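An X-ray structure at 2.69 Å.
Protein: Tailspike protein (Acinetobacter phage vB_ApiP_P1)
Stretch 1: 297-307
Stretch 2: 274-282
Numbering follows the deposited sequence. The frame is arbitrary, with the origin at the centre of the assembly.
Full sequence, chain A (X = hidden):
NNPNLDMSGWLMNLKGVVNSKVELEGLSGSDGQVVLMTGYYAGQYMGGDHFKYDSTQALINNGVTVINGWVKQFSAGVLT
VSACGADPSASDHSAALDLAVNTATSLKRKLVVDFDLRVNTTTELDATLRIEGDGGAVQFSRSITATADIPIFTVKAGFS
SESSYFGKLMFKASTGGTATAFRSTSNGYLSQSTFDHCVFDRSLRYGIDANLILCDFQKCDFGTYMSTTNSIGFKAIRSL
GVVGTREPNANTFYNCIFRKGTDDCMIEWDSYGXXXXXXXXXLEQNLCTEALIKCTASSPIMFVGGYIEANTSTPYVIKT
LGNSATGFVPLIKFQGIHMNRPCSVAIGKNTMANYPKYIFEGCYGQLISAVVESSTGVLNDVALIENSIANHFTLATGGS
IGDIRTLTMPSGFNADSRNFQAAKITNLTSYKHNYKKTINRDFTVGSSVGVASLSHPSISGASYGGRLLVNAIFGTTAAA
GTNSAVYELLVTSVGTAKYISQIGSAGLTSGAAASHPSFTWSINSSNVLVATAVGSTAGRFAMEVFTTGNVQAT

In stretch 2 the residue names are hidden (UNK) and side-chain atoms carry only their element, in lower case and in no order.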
# COMPACT_ATOMS: atom_id res chain seq x y z
N ALA A 297 19.15 2.62 9.73
CA ALA A 297 18.09 1.63 9.61
C ALA A 297 18.48 0.53 8.64
O ALA A 297 19.41 0.66 7.84
CB ALA A 297 16.78 2.28 9.14
N SER A 298 17.75 -0.57 8.73
CA SER A 298 17.74 -1.64 7.74
C SER A 298 16.29 -1.92 7.38
O SER A 298 15.36 -1.36 7.98
CB SER A 298 18.46 -2.90 8.24
OG SER A 298 17.84 -3.42 9.40
N SER A 299 16.10 -2.79 6.38
CA SER A 299 14.79 -3.12 5.81
C SER A 299 14.23 -1.90 5.07
O SER A 299 14.68 -0.77 5.30
CB SER A 299 13.82 -3.61 6.89
OG SER A 299 14.02 -4.98 7.16
N PRO A 300 13.26 -2.08 4.18
CA PRO A 300 12.77 -0.95 3.39
C PRO A 300 11.98 0.06 4.21
O PRO A 300 11.47 -0.23 5.30
CB PRO A 300 11.87 -1.61 2.34
CG PRO A 300 11.43 -2.87 2.99
CD PRO A 300 12.63 -3.34 3.76
N ILE A 301 11.89 1.27 3.66
CA ILE A 301 11.08 2.35 4.21
C ILE A 301 10.14 2.81 3.11
O ILE A 301 10.59 3.22 2.04
CB ILE A 301 11.93 3.51 4.73
CG1 ILE A 301 12.94 3.02 5.77
CG2 ILE A 301 11.05 4.61 5.30
CD1 ILE A 301 13.92 4.08 6.22
N MSE A 302 8.83 2.73 3.36
CA MSE A 302 7.86 3.04 2.32
C MSE A 302 6.88 4.14 2.71
O MSE A 302 6.44 4.22 3.86
CB MSE A 302 7.07 1.78 1.95
CG MSE A 302 7.93 0.63 1.47
SE MSE A 302 6.85 -0.92 1.00
CE MSE A 302 5.81 -1.08 2.64
N PHE A 303 6.55 4.99 1.74
CA PHE A 303 5.54 6.03 1.89
C PHE A 303 4.41 5.71 0.92
O PHE A 303 4.56 5.89 -0.29
CB PHE A 303 6.12 7.42 1.62
CG PHE A 303 7.22 7.81 2.57
CD1 PHE A 303 8.54 7.46 2.30
CD2 PHE A 303 6.95 8.53 3.71
CE1 PHE A 303 9.55 7.82 3.17
CE2 PHE A 303 7.96 8.90 4.58
CZ PHE A 303 9.26 8.54 4.31
N VAL A 304 3.29 5.24 1.45
CA VAL A 304 2.14 4.85 0.63
C VAL A 304 1.13 5.98 0.73
O VAL A 304 0.31 6.03 1.66
CB VAL A 304 1.56 3.50 1.06
CG1 VAL A 304 0.42 3.10 0.15
CG2 VAL A 304 2.65 2.43 1.07
N GLY A 305 1.18 6.91 -0.22
CA GLY A 305 0.31 8.06 -0.22
C GLY A 305 0.71 9.11 0.81
O GLY A 305 1.39 8.79 1.78
N GLY A 306 0.32 10.37 0.59
CA GLY A 306 0.55 11.40 1.57
C GLY A 306 1.22 12.61 0.95
O GLY A 306 1.26 12.77 -0.28
N TYR A 307 1.75 13.47 1.82
CA TYR A 307 2.38 14.72 1.41
C TYR A 307 3.76 14.84 2.03
O TYR A 307 3.96 14.52 3.20
CB TYR A 307 1.54 15.94 1.82
CG TYR A 307 0.20 16.05 1.15
CD1 TYR A 307 -0.87 15.27 1.56
CD2 TYR A 307 -0.01 16.96 0.12
CE1 TYR A 307 -2.10 15.37 0.96
CE2 TYR A 307 -1.25 17.07 -0.49
CZ TYR A 307 -2.29 16.27 -0.06
OH TYR A 307 -3.52 16.37 -0.67
N UNK A 274 14.05 -1.76 11.95
CA UNK A 274 13.41 -2.25 10.74
C UNK A 274 11.93 -1.87 10.69
O UNK A 274 11.27 -1.75 11.72
c UNK A 274 13.54 -3.78 10.63
c UNK A 274 15.00 -4.18 10.52
o UNK A 274 12.97 -4.39 11.79
N UNK A 275 11.44 -1.69 9.47
CA UNK A 275 10.01 -1.57 9.17
C UNK A 275 9.39 -0.35 9.84
O UNK A 275 8.63 -0.44 10.81
c UNK A 275 9.71 -4.08 8.76
n UNK A 275 10.14 -4.39 6.39
o UNK A 275 8.10 -3.69 7.03
c UNK A 275 9.25 -4.04 7.32
c UNK A 275 9.27 -2.86 9.56
N UNK A 276 9.74 0.81 9.29
CA UNK A 276 9.08 2.08 9.59
C UNK A 276 8.39 2.54 8.31
O UNK A 276 9.06 2.92 7.34
c UNK A 276 11.41 3.83 14.87
c UNK A 276 10.12 5.68 13.98
c UNK A 276 11.28 3.22 13.62
c UNK A 276 11.38 1.84 11.87
c UNK A 276 10.82 5.06 15.03
n UNK A 276 11.76 2.01 13.18
c UNK A 276 10.00 5.07 12.74
c UNK A 276 10.08 3.13 10.07
c UNK A 276 10.66 2.91 11.44
c UNK A 276 10.59 3.82 12.55
N UNK A 277 7.06 2.49 8.29
CA UNK A 277 6.29 2.82 7.10
C UNK A 277 5.26 3.89 7.42
O UNK A 277 4.82 4.04 8.56
n UNK A 277 7.58 0.65 5.25
c UNK A 277 6.65 -0.80 6.59
c UNK A 277 8.26 -0.48 5.14
c UNK A 277 6.56 0.48 6.16
n UNK A 277 7.72 -1.38 5.94
c UNK A 277 5.61 1.57 6.52
N UNK A 278 4.88 4.64 6.39
CA UNK A 278 4.02 5.81 6.52
C UNK A 278 2.91 5.75 5.48
O UNK A 278 3.17 5.93 4.29
c UNK A 278 8.04 7.45 9.19
c UNK A 278 7.19 6.65 7.10
c UNK A 278 8.23 6.76 8.01
c UNK A 278 5.96 7.22 7.36
c UNK A 278 5.79 7.91 8.55
c UNK A 278 4.83 7.10 6.38
c UNK A 278 6.82 8.03 9.46
N UNK A 279 1.68 5.50 5.93
CA UNK A 279 0.52 5.42 5.05
C UNK A 279 -0.24 6.74 5.11
O UNK A 279 -0.81 7.09 6.14
c UNK A 279 1.26 0.39 4.66
c UNK A 279 1.56 1.04 5.84
c UNK A 279 -0.11 2.23 4.00
c UNK A 279 0.19 2.90 5.18
c UNK A 279 1.03 2.29 6.09
c UNK A 279 -0.39 4.26 5.46
c UNK A 279 0.42 0.98 3.74
N UNK A 280 -0.23 7.47 3.99
CA UNK A 280 -1.02 8.69 3.83
C UNK A 280 -0.68 9.73 4.90
O UNK A 280 -1.54 10.47 5.37
c UNK A 280 -2.52 8.39 3.83
N UNK A 281 0.60 9.80 5.27
CA UNK A 281 1.03 10.75 6.28
C UNK A 281 1.31 12.11 5.64
O UNK A 281 1.42 12.25 4.42
c UNK A 281 2.26 10.24 7.02
s UNK A 281 1.95 8.77 8.03
N UNK A 282 1.44 13.13 6.49
CA UNK A 282 1.60 14.51 6.06
C UNK A 282 2.84 15.09 6.74
O UNK A 282 2.83 15.33 7.95
c UNK A 282 0.42 16.74 5.85
o UNK A 282 -0.43 17.56 6.27
c UNK A 282 0.35 15.33 6.39
o UNK A 282 1.31 17.04 5.03
O HOH W 1 13.04 -0.37 7.76
O HOH W 2 3.00 8.73 3.83

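Position 274 carries three side-chain atoms: a carbon that branches at once into one oxygen and one carbon. The terminal carbon lies 3.1 Å from OG of Ser298, and CA makes a CA-H...O contact of 3.5 Å with O of Ser298. A beta-branched carbon with one hydroxyl and one methyl is threonine, Thr274; its methyl CG2 faces the two serines, also lying 3.6 Å from OG of Ser299, while OG1 is bonded elsewhere in the structure.

Position 275 has three carbons in a row, the third holding one oxygen and one nitrogen; the nitrogen comes within 3.8 Å of both CB of Ser299 and CD of Pro300. This primary amide on a two-carbon arm is glutamine. The backbone N of Gln275 donates to water 1 (2.7 Å), which in turn reaches O of Ser298 at 2.5 Å.

At position 276 one carbon leads to fused five- and six-membered rings containing eight carbons and one nitrogen. What meets stretch 1 is the backbone O, 3.3 Å from CG2 of Ile301. The rings can only be tryptophan; the indole of Trp276 leads away, its NE1 hydrogen-bonded elsewhere in the structure.

Position 277 shows one carbon and a five-membered ring of three carbons and two nitrogens. One nitrogen accepts a hydrogen bond from N of Met302 (3.1 Å), taking the place of a backbone carbonyl, and selenomethionine Met302 lays its CE over one ring face, 3.6 Å from the centroid. This imidazole is His277. ND1 is the acceptor, and NE2 donates to OE1 of Gln275 (2.6 Å), so the proton sits on NE2.

Position 278 has one carbon and a ring of six carbons, nearly parallel to that of Phe303 (planes at 10°, centroids 5.1 Å apart) but slid aside so that the two barely overlap; a ring carbon approaches CE2 of Phe303 to 3.5 Å. This is phenylalanine, apolar as suits a buried place. N of Phe278 donates to O of Met302 (3.0 Å) and its O accepts from N of Val304 (2.9 Å), as expected for parallel strands.

Position 279 again bears one carbon and a six-carbon ring, on the other face of the sheet, where a ring carbon lies 3.6 Å from CB of Val304. Phe279 offers Val304 an apolar surface.

Position 280 has a single side-chain carbon, directed away from stretch 1, and its N donates to O of Val304 (2.8 Å). Alanine, Ala280, asks little room at this corner.

Position 281 holds one carbon and one sulfur; CB comes no nearer to stretch 1 than 5.5 Å, to O of Gly305. Small Cys281 leaves the pairing to its backbone O, which accepts from N of Tyr307 (2.9 Å). A CB on Gly306 would clash with that O.

Position 282 has two carbons, the second carrying two oxygens, one 3.4 Å from CB of Tyr307. Aspartate, Asp282, is short enough to place OD1 there.

The contact is thus a parallel pairing, knit by backbone hydrogen bonds and the His277 substitute, with partners side by side: Phe278 beside Phe303 on one face, Phe279 beside Val304 and Asp282 beside Tyr307 on the other. At the corner, water 2 links O of Phe278, N of Cys281 and O of Gly305.

Stretch 2 274-282: TQWHFFACD
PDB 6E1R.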